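Local atomic coordinates of N2152 (PDB entry 5U22), a protein that probably hydrolyses arabinose-containing glycosides as a family 39 glycoside hydrolase from an anaerobic rumen fungus, with a TIM barrel joined to a beta sandwich. Residues Asn195-Ser200 against Leu235-Arg240; Gly259-Phe264 against Tyr304-Tyr309; Gly310-Asp315 against Ser343-Gly348. All blocks are in the same frame, centred on the assembly; numbering follows the deposited sequence.

Overall arrangement
The three contacts follow one another along the chain without overlapping, and space divides them into a lone one and a pair. Interaction 1 lies at the periphery of the TIM barrel, where helix 190-202 meets the loop between helix 221-235 and strand 242-247; its centre is about 32 Å from that of interaction 2 and about 33 Å from that of interaction 3. Those two have centres about 8 Å apart and touch directly, Ala262 CB coming 3.2 Å from Gly347 N. Interaction 2 pairs helices 258-270 and 301-310, and in interaction 3 the loop leaving helix 301-310 packs on strand 341-347 of the mixed sheet. Interactions 2 and 3 lie where barrel helices rest on the beta sandwich.

Interaction 1 of 3, residues Asn195-Ser200 against Leu235-Arg240; sequences NFLQFS and LGISER. With EDO (1,2-ethanediol), chain E.
Leu197 supplies most of the helical side of this apolar contact: its CB sits 3.7 Å from Leu235 CD1 and 3.8 Å from Ile237 CD1, and its CD2 also meets the Ile237 methyl. With CG anti to the carbonyl carbon (chi1 -68°), the leucine branch lies beside Ile237. One residue on, Gln198 crosses Leu235 at about a right angle, its CG and, at 3.8 Å, its NE2 both lying against Leu235 CD2. Ser200 turns its hydroxyl back into its helix, where OG and the backbone N reach Phe196 O from opposite faces of the carbonyl plane.

Across the contact, Gly236 (phi 70°) ends helix 221-235 in a Schellman motif, and the chain turns toward strand 242-247. Arg240 donates from NH1 to Ser238 O at 2.9 Å, from NE to Pro207 O and from NH2, at 3.3 Å, to O1 of an ethanediol probably from the crystallisation liquor. An alanine here removes the guanidinium, and Ser238 O and Pro207 O would probably be left without that donor and the loop freer to move. No hydrogen bond joins the two segments, which rest on apolar fit; the bond of Lys201 NZ to Leu235 O is a polar tie beside it.

Interaction 2 of 3, residues Gly259-Phe264 against Tyr304-Tyr309; sequences GSSARF and YFYKWY
Ala262 and Phe305 mark the nearest approach of the two helical backbones, with CA atoms 8.3 Å apart, a spacing that aromatic side chains from 304-309 bridge. Phe305 reaches across with CG anti to its backbone N (chi1 -166°), which brings the far end of the ring to the small alanine: CZ lies 3.5 Å from Ala262 CB, while CE2 approaches Ala262 CA. The methyl meets the ring obliquely.

Tyr306 makes the second bridge. Its OH comes 3.4 Å from Ser261 CB and its CE1 3.6 Å from the same carbon, while Ser261 OG lies at the ring edge, in plane. The two hydroxyls are not directly bonded; a water joins them, donating to Ser261 OG at 2.7 Å and standing 3.1 Å from Tyr306 OH. Each hydroxyl also has a direct partner, Gln257 O for Ser261 and Tyr247 OH for Tyr306, so the polar ends are satisfied within a buried contact.

Within 259-264, Arg263 grips Ser260 side-on, NE donating to Ser260 O with an N-H...O angle of 170° and NH2 to Ser260 OG, while NH2 also forms a salt bridge with Asp249.

Around this pairing, Phe305 meets Pro258 and Ile265 of helix 258-270 as well as Ile345 and Ile376 from strands 341-347 and 368-376. Trp308, in cation-pi contact with Arg417, further joins helix 301-310 to the sandwich sheet.

Interaction 3 of 3, residues Gly310-Asp315 against Ser343-Gly348; sequences GDMTGD and SFIFGG
Met312 makes its closest contacts with 343-348 through its terminal methyl CE, which comes down on strand 341-347 at Ser343. CE lies 3.4 Å from Ser343 O and 3.8 Å from Ser343 OG, a polar setting for a methyl, with Ile345 CG1 4.1 Å away as its apolar partner. The chain runs straight from CB through CG to SD (chi2 180°) and then bends at the sulfur (chi3 135°), a turn that lays CE against the strand backbone. Ser343 and Ile345, two residues apart on the strand, both start their side chains toward 310-315, whereas that of Phe344 between them starts away. The CA atoms of Met312 and Ser343 are 7.1 Å apart, so the side chain spans the separation without any hydrogen bond between the segments.

Here the chain appears to pass from the barrel helices into the beta sandwich: the loop leaves helix 301-310 and continues into strand 315-320 of the mixed beta-sandwich sheet, in which strand 330-336 stands between strands 315-320 and 341-347. Ser334 of that middle strand also touches Met312. On the helix side Ile345 also meets Phe305, Trp308 and Tyr309, and on the far face of the strand Phe346 CD1 lies over the centre of the Phe344 ring, 3.4 Å above its plane.

Away from the methionine the loop is partly exposed and bonded to other parts of the chain. Asp311, Thr313, Gly314 and Asp315 make no contact with 343-348; their partners lie elsewhere. Asp311 forms a salt bridge with Lys307, and Thr313 OG1 is hydrogen-bonded to Asp336 and Tyr341.

Interaction 1 of 3, residues Asn195-Ser200 against Leu235-Arg240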
ATOM      1  N   ASN A 195      19.817 -12.765   6.346  1.00 16.84           N
ATOM      2  CA  ASN A 195      20.226 -14.014   5.696  1.00 13.90           C
ATOM      3  C   ASN A 195      19.886 -13.982   4.210  1.00 19.51           C
ATOM      4  O   ASN A 195      20.696 -14.367   3.363  1.00 18.11           O
ATOM      5  CB  ASN A 195      19.563 -15.206   6.381  1.00 23.21           C
ATOM      6  CG  ASN A 195      20.392 -15.761   7.550  1.00 37.57           C
ATOM      7  OD1 ASN A 195      21.621 -15.871   7.459  1.00 38.21           O
ATOM      8  ND2 ASN A 195      19.722 -16.136   8.637  1.00 38.45           N
ATOM      9  N   PHE A 196      18.699 -13.489   3.867  1.00 17.75           N
ATOM     10  CA  PHE A 196      18.314 -13.416   2.464  1.00 15.43           C
ATOM     11  C   PHE A 196      19.157 -12.402   1.699  1.00 19.15           C
ATOM     12  O   PHE A 196      19.554 -12.655   0.555  1.00 20.71           O
ATOM     13  CB  PHE A 196      16.835 -13.060   2.328  1.00 17.21           C
ATOM     14  CG  PHE A 196      16.439 -12.775   0.913  1.00 17.90           C
ATOM     15  CD1 PHE A 196      16.296 -13.815   0.013  1.00 17.04           C
ATOM     16  CD2 PHE A 196      16.237 -11.476   0.473  1.00 18.41           C
ATOM     17  CE1 PHE A 196      15.940 -13.576  -1.299  1.00 16.43           C
ATOM     18  CE2 PHE A 196      15.885 -11.228  -0.843  1.00 18.30           C
ATOM     19  CZ  PHE A 196      15.738 -12.281  -1.727  1.00 20.59           C
ATOM     20  N   LEU A 197      19.395 -11.228   2.288  1.00 16.63           N
ATOM     21  CA  LEU A 197      20.210 -10.228   1.608  1.00 17.33           C
ATOM     22  C   LEU A 197      21.645 -10.709   1.433  1.00 18.54           C
ATOM     23  O   LEU A 197      22.257 -10.487   0.380  1.00 20.70           O
ATOM     24  CB  LEU A 197      20.188  -8.913   2.387  1.00 15.50           C
ATOM     25  CG  LEU A 197      18.827  -8.227   2.369  1.00 14.59           C
ATOM     26  CD1 LEU A 197      18.861  -6.987   3.259  1.00 15.81           C
ATOM     27  CD2 LEU A 197      18.451  -7.870   0.944  1.00 17.25           C
ATOM     28  N   GLN A 198      22.211 -11.333   2.468  1.00 18.55           N
ATOM     29  CA  GLN A 198      23.572 -11.847   2.353  1.00 19.41           C
ATOM     30  C   GLN A 198      23.663 -12.905   1.257  1.00 20.62           C
ATOM     31  O   GLN A 198      24.578 -12.879   0.425  1.00 18.02           O
ATOM     32  CB  GLN A 198      24.036 -12.403   3.695  1.00 22.03           C
ATOM     33  CG  GLN A 198      24.440 -11.320   4.693  1.00 23.18           C
ATOM     34  CD  GLN A 198      24.889 -11.891   6.028  1.00 19.97           C
ATOM     35  OE1 GLN A 198      24.379 -12.912   6.482  1.00 25.61           O
ATOM     36  NE2 GLN A 198      25.832 -11.219   6.675  1.00 31.14           N
ATOM     37  N   PHE A 199      22.712 -13.837   1.237  1.00 19.48           N
ATOM     38  CA  PHE A 199      22.667 -14.845   0.182  1.00 21.01           C
ATOM     39  C   PHE A 199      22.554 -14.202  -1.194  1.00 23.62           C
ATOM     40  O   PHE A 199      23.252 -14.597  -2.138  1.00 21.84           O
ATOM     41  CB  PHE A 199      21.492 -15.798   0.418  1.00 20.25           C
ATOM     42  CG  PHE A 199      21.245 -16.736  -0.730  1.00 20.44           C
ATOM     43  CD1 PHE A 199      21.919 -17.947  -0.806  1.00 22.93           C
ATOM     44  CD2 PHE A 199      20.365 -16.400  -1.748  1.00 21.97           C
ATOM     45  CE1 PHE A 199      21.704 -18.817  -1.869  1.00 18.64           C
ATOM     46  CE2 PHE A 199      20.149 -17.257  -2.820  1.00 19.59           C
ATOM     47  CZ  PHE A 199      20.819 -18.466  -2.884  1.00 21.94           C
ATOM     48  N   SER A 200      21.680 -13.199  -1.325  1.00 20.20           N
ATOM     49  CA  SER A 200      21.355 -12.669  -2.639  1.00 18.46           C
ATOM     50  C   SER A 200      22.453 -11.757  -3.171  1.00 18.97           C
ATOM     51  O   SER A 200      22.716 -11.741  -4.378  1.00 20.95           O
ATOM     52  CB  SER A 200      20.016 -11.937  -2.582  1.00 19.23           C
ATOM     53  OG  SER A 200      18.972 -12.857  -2.324  1.00 24.20           O
ATOM     54  N   LEU A 235      25.449  -4.023   4.883  1.00 18.95           N
ATOM     55  CA  LEU A 235      25.835  -5.086   3.964  1.00 20.99           C
ATOM     56  C   LEU A 235      26.350  -4.566   2.626  1.00 23.01           C
ATOM     57  O   LEU A 235      26.717  -5.375   1.763  1.00 25.85           O
ATOM     58  CB  LEU A 235      24.646  -6.033   3.729  1.00 19.92           C
ATOM     59  CG  LEU A 235      24.074  -6.786   4.937  1.00 17.10           C
ATOM     60  CD1 LEU A 235      22.882  -7.643   4.516  1.00 19.52           C
ATOM     61  CD2 LEU A 235      25.152  -7.652   5.568  1.00 20.44           C
ATOM     62  N   GLY A 236      26.376  -3.248   2.419  1.00 21.76           N
ATOM     63  CA  GLY A 236      26.865  -2.689   1.172  1.00 23.28           C
ATOM     64  C   GLY A 236      25.957  -2.952  -0.014  1.00 27.51           C
ATOM     65  O   GLY A 236      26.424  -3.328  -1.094  1.00 26.58           O
ATOM     66  N   ILE A 237      24.653  -2.759   0.172  1.00 18.75           N
ATOM     67  CA  ILE A 237      23.657  -2.961  -0.875  1.00 21.42           C
ATOM     68  C   ILE A 237      23.062  -1.602  -1.214  1.00 19.05           C
ATOM     69  O   ILE A 237      22.627  -0.872  -0.316  1.00 19.61           O
ATOM     70  CB  ILE A 237      22.571  -3.955  -0.421  1.00 23.50           C
ATOM     71  CG1 ILE A 237      23.203  -5.323  -0.133  1.00 19.82           C
ATOM     72  CG2 ILE A 237      21.472  -4.071  -1.473  1.00 22.43           C
ATOM     73  CD1 ILE A 237      22.266  -6.327   0.514  1.00 18.61           C
ATOM     74  N   SER A 238      23.071  -1.242  -2.496  1.00 20.76           N
ATOM     75  CA  SER A 238      22.475   0.026  -2.893  1.00 18.77           C
ATOM     76  C   SER A 238      20.972   0.004  -2.621  1.00 28.06           C
ATOM     77  O   SER A 238      20.309  -1.030  -2.763  1.00 22.26           O
ATOM     78  CB  SER A 238      22.760   0.331  -4.364  1.00 26.86           C
ATOM     79  OG  SER A 238      22.360  -0.729  -5.201  1.00 33.39           O
ATOM     80  N   GLU A 239      20.446   1.156  -2.211  1.00 21.38           N
ATOM     81  CA  GLU A 239      19.068   1.262  -1.749  1.00 21.64           C
ATOM     82  C   GLU A 239      18.076   0.721  -2.777  1.00 19.54           C
ATOM     83  O   GLU A 239      18.075   1.140  -3.938  1.00 20.37           O
ATOM     84  CB  GLU A 239      18.769   2.725  -1.436  1.00 27.74           C
ATOM     85  CG  GLU A 239      17.583   2.943  -0.542  1.00 35.33           C
ATOM     86  CD  GLU A 239      17.142   4.385  -0.516  1.00 38.81           C
ATOM     87  OE1 GLU A 239      17.946   5.234  -0.083  1.00 42.25           O
ATOM     88  OE2 GLU A 239      15.991   4.665  -0.923  1.00 44.03           O
ATOM     89  N   ARG A 240      17.201  -0.227  -2.329  1.00 20.54           N
ATOM     90  CA  ARG A 240      16.136  -0.805  -3.143  1.00 19.38           C
ATOM     91  C   ARG A 240      14.804  -0.121  -2.848  1.00 19.22           C
ATOM     92  O   ARG A 240      14.533   0.233  -1.696  1.00 18.10           O
ATOM     93  CB  ARG A 240      15.980  -2.303  -2.868  1.00 18.58           C
ATOM     94  CG  ARG A 240      17.206  -3.153  -3.183  1.00 24.12           C
ATOM     95  CD  ARG A 240      17.696  -2.806  -4.558  1.00 26.25           C
ATOM     96  NE  ARG A 240      18.403  -3.872  -5.257  1.00 21.29           N
ATOM     97  CZ  ARG A 240      19.721  -3.917  -5.415  1.00 23.78           C
ATOM     98  NH1 ARG A 240      20.497  -2.979  -4.875  1.00 24.26           N
ATOM     99  NH2 ARG A 240      20.267  -4.905  -6.109  1.00 21.62           N
TER
HETATM  100  C1  EDO E 504      24.150  -3.951  -6.382  1.00 21.96           C
HETATM  101  O1  EDO E 504      23.077  -3.702  -7.295  1.00 27.54           O
HETATM  102  C2  EDO E 504      23.807  -3.542  -4.967  1.00 11.52           C
HETATM  103  O2  EDO E 504      24.949  -3.648  -4.120  1.00 30.75           O

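Interaction 2 of 3, residues Gly259-Phe264 against Tyr304-Tyr309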
ATOM      1  N   GLY A 259      -9.708   4.382   9.829  1.00 15.50           N
ATOM      2  CA  GLY A 259      -8.820   4.685  10.943  1.00 13.30           C
ATOM      3  C   GLY A 259      -7.542   3.870  10.910  1.00 14.24           C
ATOM      4  O   GLY A 259      -6.436   4.414  10.984  1.00 14.24           O
ATOM      5  N   SER A 260      -7.675   2.554  10.773  1.00 14.14           N
ATOM      6  CA  SER A 260      -6.492   1.704  10.701  1.00 12.88           C
ATOM      7  C   SER A 260      -5.610   2.105   9.527  1.00 17.89           C
ATOM      8  O   SER A 260      -4.387   2.257   9.672  1.00 14.55           O
ATOM      9  CB  SER A 260      -6.909   0.244  10.574  1.00 16.10           C
ATOM     10  OG  SER A 260      -5.780  -0.546  10.253  1.00 16.44           O
ATOM     11  N   SER A 261      -6.228   2.307   8.362  1.00 15.95           N
ATOM     12  CA  SER A 261      -5.483   2.552   7.129  1.00 16.17           C
ATOM     13  C   SER A 261      -4.672   3.834   7.206  1.00 18.56           C
ATOM     14  O   SER A 261      -3.570   3.911   6.646  1.00 14.55           O
ATOM     15  CB  SER A 261      -6.450   2.602   5.945  1.00 15.07           C
ATOM     16  OG  SER A 261      -7.216   1.407   5.877  1.00 17.33           O
ATOM     17  N   ALA A 262      -5.200   4.857   7.889  1.00 15.46           N
ATOM     18  CA  ALA A 262      -4.474   6.120   7.998  1.00 13.25           C
ATOM     19  C   ALA A 262      -3.061   5.918   8.528  1.00 15.44           C
ATOM     20  O   ALA A 262      -2.139   6.640   8.137  1.00 15.52           O
ATOM     21  CB  ALA A 262      -5.230   7.081   8.914  1.00 16.71           C
ATOM     22  N   ARG A 263      -2.872   4.949   9.421  1.00 13.83           N
ATOM     23  CA  ARG A 263      -1.560   4.757  10.030  1.00 14.27           C
ATOM     24  C   ARG A 263      -0.580   4.126   9.054  1.00 15.66           C
ATOM     25  O   ARG A 263       0.597   4.500   9.021  1.00 15.54           O
ATOM     26  CB  ARG A 263      -1.688   3.894  11.282  1.00 15.06           C
ATOM     27  CG  ARG A 263      -2.716   4.392  12.281  1.00 16.42           C
ATOM     28  CD  ARG A 263      -3.051   3.283  13.308  1.00 16.12           C
ATOM     29  NE  ARG A 263      -3.551   2.053  12.685  1.00 18.40           N
ATOM     30  CZ  ARG A 263      -3.792   0.935  13.355  1.00 18.85           C
ATOM     31  NH1 ARG A 263      -3.581   0.901  14.670  1.00 15.28           N
ATOM     32  NH2 ARG A 263      -4.242  -0.149  12.715  1.00 14.78           N
ATOM     33  N   PHE A 264      -1.039   3.155   8.262  1.00 17.10           N
ATOM     34  CA  PHE A 264      -0.173   2.569   7.240  1.00 14.61           C
ATOM     35  C   PHE A 264       0.200   3.609   6.196  1.00 15.21           C
ATOM     36  O   PHE A 264       1.362   3.722   5.783  1.00 14.13           O
ATOM     37  CB  PHE A 264      -0.874   1.389   6.568  1.00 12.69           C
ATOM     38  CG  PHE A 264      -1.011   0.163   7.447  1.00 13.70           C
ATOM     39  CD1 PHE A 264       0.033  -0.740   7.565  1.00 16.62           C
ATOM     40  CD2 PHE A 264      -2.186  -0.087   8.138  1.00 15.87           C
ATOM     41  CE1 PHE A 264      -0.080  -1.867   8.356  1.00 17.00           C
ATOM     42  CE2 PHE A 264      -2.315  -1.222   8.944  1.00 18.81           C
ATOM     43  CZ  PHE A 264      -1.260  -2.113   9.054  1.00 14.34           C
ATOM     44  N   TYR A 304     -13.924   6.093   0.529  1.00 14.86           N
ATOM     45  CA  TYR A 304     -13.885   7.544   0.644  1.00 18.73           C
ATOM     46  C   TYR A 304     -12.578   8.027   1.270  1.00 16.57           C
ATOM     47  O   TYR A 304     -12.047   9.071   0.866  1.00 16.49           O
ATOM     48  CB  TYR A 304     -15.093   8.028   1.438  1.00 16.12           C
ATOM     49  CG  TYR A 304     -16.384   7.876   0.666  1.00 16.02           C
ATOM     50  CD1 TYR A 304     -17.201   6.763   0.846  1.00 18.14           C
ATOM     51  CD2 TYR A 304     -16.775   8.844  -0.257  1.00 18.91           C
ATOM     52  CE1 TYR A 304     -18.390   6.622   0.124  1.00 17.37           C
ATOM     53  CE2 TYR A 304     -17.963   8.709  -0.978  1.00 17.12           C
ATOM     54  CZ  TYR A 304     -18.761   7.603  -0.774  1.00 15.74           C
ATOM     55  OH  TYR A 304     -19.928   7.484  -1.501  1.00 25.67           O
ATOM     56  N   PHE A 305     -12.034   7.280   2.243  1.00 16.66           N
ATOM     57  CA  PHE A 305     -10.744   7.668   2.808  1.00 13.54           C
ATOM     58  C   PHE A 305      -9.640   7.574   1.758  1.00 17.56           C
ATOM     59  O   PHE A 305      -8.829   8.499   1.618  1.00 15.86           O
ATOM     60  CB  PHE A 305     -10.391   6.826   4.049  1.00 11.61           C
ATOM     61  CG  PHE A 305      -9.253   7.404   4.859  1.00 19.66           C
ATOM     62  CD1 PHE A 305      -9.452   8.520   5.666  1.00 18.54           C
ATOM     63  CD2 PHE A 305      -7.980   6.852   4.796  1.00 16.80           C
ATOM     64  CE1 PHE A 305      -8.409   9.068   6.393  1.00 13.83           C
ATOM     65  CE2 PHE A 305      -6.930   7.389   5.530  1.00 14.44           C
ATOM     66  CZ  PHE A 305      -7.144   8.507   6.321  1.00 14.65           C
ATOM     67  N   TYR A 306      -9.617   6.485   0.981  1.00 16.12           N
ATOM     68  CA  TYR A 306      -8.597   6.358  -0.052  1.00 14.20           C
ATOM     69  C   TYR A 306      -8.820   7.337  -1.200  1.00 13.90           C
ATOM     70  O   TYR A 306      -7.863   7.688  -1.895  1.00 16.47           O
ATOM     71  CB  TYR A 306      -8.535   4.904  -0.539  1.00 14.34           C
ATOM     72  CG  TYR A 306      -7.675   4.049   0.379  1.00 13.51           C
ATOM     73  CD1 TYR A 306      -8.152   3.607   1.611  1.00 12.87           C
ATOM     74  CD2 TYR A 306      -6.374   3.720   0.025  1.00 15.14           C
ATOM     75  CE1 TYR A 306      -7.348   2.838   2.452  1.00 13.86           C
ATOM     76  CE2 TYR A 306      -5.571   2.953   0.849  1.00 15.81           C
ATOM     77  CZ  TYR A 306      -6.056   2.518   2.059  1.00 16.45           C
ATOM     78  OH  TYR A 306      -5.234   1.747   2.851  1.00 14.40           O
ATOM     79  N   LYS A 307     -10.056   7.801  -1.404  1.00 14.02           N
ATOM     80  CA  LYS A 307     -10.286   8.851  -2.392  1.00 14.12           C
ATOM     81  C   LYS A 307      -9.627  10.156  -1.954  1.00 16.07           C
ATOM     82  O   LYS A 307      -8.974  10.835  -2.761  1.00 15.64           O
ATOM     83  CB  LYS A 307     -11.790   9.031  -2.610  1.00 16.81           C
ATOM     84  CG  LYS A 307     -12.172  10.248  -3.467  1.00 23.07           C
ATOM     85  CD  LYS A 307     -11.883  10.030  -4.936  1.00 26.15           C
ATOM     86  CE  LYS A 307     -12.349  11.235  -5.779  1.00 20.16           C
ATOM     87  NZ  LYS A 307     -11.541  11.379  -7.008  1.00 28.63           N
ATOM     88  N   TRP A 308      -9.791  10.524  -0.678  1.00 17.00           N
ATOM     89  CA  TRP A 308      -9.075  11.678  -0.133  1.00 16.92           C
ATOM     90  C   TRP A 308      -7.584  11.544  -0.385  1.00 18.76           C
ATOM     91  O   TRP A 308      -6.914  12.490  -0.819  1.00 16.56           O
ATOM     92  CB  TRP A 308      -9.311  11.778   1.369  1.00 15.29           C
ATOM     93  CG  TRP A 308     -10.636  12.260   1.805  1.00 19.38           C
ATOM     94  CD1 TRP A 308     -11.605  12.832   1.045  1.00 16.49           C
ATOM     95  CD2 TRP A 308     -11.139  12.209   3.139  1.00 15.09           C
ATOM     96  NE1 TRP A 308     -12.691  13.155   1.831  1.00 18.61           N
ATOM     97  CE2 TRP A 308     -12.426  12.778   3.123  1.00 16.92           C
ATOM     98  CE3 TRP A 308     -10.624  11.732   4.351  1.00 16.67           C
ATOM     99  CZ2 TRP A 308     -13.208  12.894   4.276  1.00 20.68           C
ATOM    100  CZ3 TRP A 308     -11.399  11.847   5.493  1.00 19.15           C
ATOM    101  CH2 TRP A 308     -12.677  12.421   5.448  1.00 18.36           C
ATOM    102  N   TYR A 309      -7.056  10.353  -0.106  1.00 13.88           N
ATOM    103  CA  TYR A 309      -5.634  10.087  -0.282  1.00 13.38           C
ATOM    104  C   TYR A 309      -5.225  10.236  -1.738  1.00 17.49           C
ATOM    105  O   TYR A 309      -4.252  10.932  -2.059  1.00 15.99           O
ATOM    106  CB  TYR A 309      -5.343   8.675   0.230  1.00 15.01           C
ATOM    107  CG  TYR A 309      -3.914   8.202   0.140  1.00 11.48           C
ATOM    108  CD1 TYR A 309      -2.842   9.051   0.433  1.00 14.65           C
ATOM    109  CD2 TYR A 309      -3.639   6.878  -0.182  1.00 15.30           C
ATOM    110  CE1 TYR A 309      -1.521   8.598   0.378  1.00 13.12           C
ATOM    111  CE2 TYR A 309      -2.331   6.404  -0.224  1.00 16.31           C
ATOM    112  CZ  TYR A 309      -1.278   7.259   0.054  1.00 16.01           C
ATOM    113  OH  TYR A 309       0.005   6.764   0.010  1.00 18.13           O
TER
HETATM  114  O   HOH W   1      -6.679  -0.658   4.221  1.00 17.79           O

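Interaction 3 of 3, residues Gly310-Asp315 against Ser343-Gly348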
ATOM      1  N   GLY A 310      -5.959   9.582  -2.637  1.00 16.25           N
ATOM      2  CA  GLY A 310      -5.608   9.629  -4.046  1.00 18.09           C
ATOM      3  C   GLY A 310      -5.693  11.020  -4.636  1.00 17.90           C
ATOM      4  O   GLY A 310      -5.006  11.319  -5.621  1.00 17.05           O
ATOM      5  N   ASP A 311      -6.554  11.880  -4.067  1.00 13.40           N
ATOM      6  CA  ASP A 311      -6.692  13.261  -4.531  1.00 14.60           C
ATOM      7  C   ASP A 311      -5.491  14.121  -4.184  1.00 18.08           C
ATOM      8  O   ASP A 311      -5.385  15.238  -4.705  1.00 15.97           O
ATOM      9  CB  ASP A 311      -7.931  13.938  -3.925  1.00 14.87           C
ATOM     10  CG  ASP A 311      -9.235  13.410  -4.486  1.00 23.52           C
ATOM     11  OD1 ASP A 311      -9.206  12.690  -5.506  1.00 20.08           O
ATOM     12  OD2 ASP A 311     -10.298  13.748  -3.907  1.00 23.75           O
ATOM     13  N   MET A 312      -4.619  13.660  -3.288  1.00 15.53           N
ATOM     14  CA  MET A 312      -3.520  14.501  -2.841  1.00 15.01           C
ATOM     15  C   MET A 312      -2.577  14.791  -3.998  1.00 15.68           C
ATOM     16  O   MET A 312      -2.242  13.899  -4.784  1.00 18.03           O
ATOM     17  CB  MET A 312      -2.768  13.831  -1.693  1.00 15.77           C
ATOM     18  CG  MET A 312      -3.574  13.770  -0.396  1.00 13.19           C
ATOM     19  SD  MET A 312      -2.644  12.957   0.926  1.00 18.08           S
ATOM     20  CE  MET A 312      -2.947  14.076   2.288  1.00 14.40           C
ATOM     21  N   THR A 313      -2.175  16.059  -4.110  1.00 15.84           N
ATOM     22  CA  THR A 313      -1.251  16.541  -5.130  1.00 13.29           C
ATOM     23  C   THR A 313      -0.180  17.390  -4.455  1.00 14.68           C
ATOM     24  O   THR A 313      -0.293  17.743  -3.277  1.00 19.06           O
ATOM     25  CB  THR A 313      -1.985  17.345  -6.221  1.00 16.98           C
ATOM     26  OG1 THR A 313      -2.754  18.396  -5.621  1.00 16.75           O
ATOM     27  CG2 THR A 313      -2.929  16.453  -7.024  1.00 18.33           C
ATOM     28  N   GLY A 314       0.877  17.717  -5.201  1.00 17.25           N
ATOM     29  CA  GLY A 314       1.972  18.502  -4.643  1.00 14.17           C
ATOM     30  C   GLY A 314       2.996  17.653  -3.912  1.00 16.26           C
ATOM     31  O   GLY A 314       3.393  16.594  -4.410  1.00 17.69           O
ATOM     32  N   ASP A 315       3.432  18.100  -2.740  1.00 14.77           N
ATOM     33  CA  ASP A 315       4.451  17.407  -1.962  1.00 17.23           C
ATOM     34  C   ASP A 315       3.844  16.811  -0.706  1.00 16.88           C
ATOM     35  O   ASP A 315       3.014  17.444  -0.054  1.00 17.16           O
ATOM     36  CB  ASP A 315       5.570  18.356  -1.530  1.00 15.26           C
ATOM     37  CG  ASP A 315       6.387  18.848  -2.676  1.00 20.77           C
ATOM     38  OD1 ASP A 315       6.591  18.072  -3.632  1.00 21.71           O
ATOM     39  OD2 ASP A 315       6.839  20.006  -2.608  1.00 29.74           O
ATOM     40  N   SER A 343      -3.667  19.448   2.666  1.00 13.32           N
ATOM     41  CA  SER A 343      -4.567  18.367   3.049  1.00 13.90           C
ATOM     42  C   SER A 343      -3.875  17.471   4.065  1.00 13.96           C
ATOM     43  O   SER A 343      -2.731  17.067   3.859  1.00 15.58           O
ATOM     44  CB  SER A 343      -4.991  17.540   1.836  1.00 15.38           C
ATOM     45  OG  SER A 343      -5.868  16.488   2.230  1.00 15.04           O
ATOM     46  N   PHE A 344      -4.583  17.138   5.138  1.00 14.15           N
ATOM     47  CA  PHE A 344      -4.069  16.285   6.207  1.00 14.70           C
ATOM     48  C   PHE A 344      -5.122  15.225   6.489  1.00 14.99           C
ATOM     49  O   PHE A 344      -6.241  15.564   6.889  1.00 17.11           O
ATOM     50  CB  PHE A 344      -3.776  17.111   7.466  1.00 13.10           C
ATOM     51  CG  PHE A 344      -3.234  16.303   8.619  1.00 16.63           C
ATOM     52  CD1 PHE A 344      -2.514  15.138   8.387  1.00 11.54           C
ATOM     53  CD2 PHE A 344      -3.434  16.711   9.929  1.00 22.47           C
ATOM     54  CE1 PHE A 344      -2.016  14.384   9.445  1.00 17.23           C
ATOM     55  CE2 PHE A 344      -2.924  15.963  10.994  1.00 17.86           C
ATOM     56  CZ  PHE A 344      -2.216  14.800  10.739  1.00 14.74           C
ATOM     57  N   ILE A 345      -4.788  13.954   6.250  1.00 13.22           N
ATOM     58  CA  ILE A 345      -5.697  12.846   6.544  1.00 11.39           C
ATOM     59  C   ILE A 345      -5.089  11.995   7.645  1.00 18.79           C
ATOM     60  O   ILE A 345      -3.875  11.757   7.659  1.00 13.43           O
ATOM     61  CB  ILE A 345      -6.012  11.995   5.294  1.00 15.92           C
ATOM     62  CG1 ILE A 345      -4.749  11.330   4.735  1.00 14.48           C
ATOM     63  CG2 ILE A 345      -6.639  12.856   4.218  1.00 16.41           C
ATOM     64  CD1 ILE A 345      -5.027  10.489   3.473  1.00 17.18           C
ATOM     65  N   PHE A 346      -5.930  11.527   8.569  1.00 17.67           N
ATOM     66  CA  PHE A 346      -5.402  10.844   9.740  1.00 14.43           C
ATOM     67  C   PHE A 346      -6.503  10.010  10.382  1.00 12.67           C
ATOM     68  O   PHE A 346      -7.692  10.172  10.099  1.00 13.17           O
ATOM     69  CB  PHE A 346      -4.811  11.848  10.740  1.00 12.69           C
ATOM     70  CG  PHE A 346      -5.752  12.966  11.112  1.00 17.65           C
ATOM     71  CD1 PHE A 346      -5.821  14.114  10.334  1.00 14.26           C
ATOM     72  CD2 PHE A 346      -6.558  12.874  12.239  1.00 15.26           C
ATOM     73  CE1 PHE A 346      -6.678  15.165  10.679  1.00 12.87           C
ATOM     74  CE2 PHE A 346      -7.410  13.911  12.598  1.00 15.13           C
ATOM     75  CZ  PHE A 346      -7.480  15.053  11.813  1.00 13.32           C
ATOM     76  N   GLY A 347      -6.087   9.118  11.269  1.00 17.26           N
ATOM     77  CA  GLY A 347      -7.025   8.228  11.917  1.00 16.57           C
ATOM     78  C   GLY A 347      -6.308   7.165  12.710  1.00 13.88           C
ATOM     79  O   GLY A 347      -5.106   6.950  12.516  1.00 15.94           O
ATOM     80  N   GLY A 348      -7.026   6.498  13.600  1.00 13.19           N
ATOM     81  CA  GLY A 348      -6.451   5.459  14.422  1.00 12.86           C
ATOM     82  C   GLY A 348      -6.685   5.685  15.903  1.00 14.45           C
ATOM     83  O   GLY A 348      -7.155   6.750  16.330  1.00 13.51           O
TER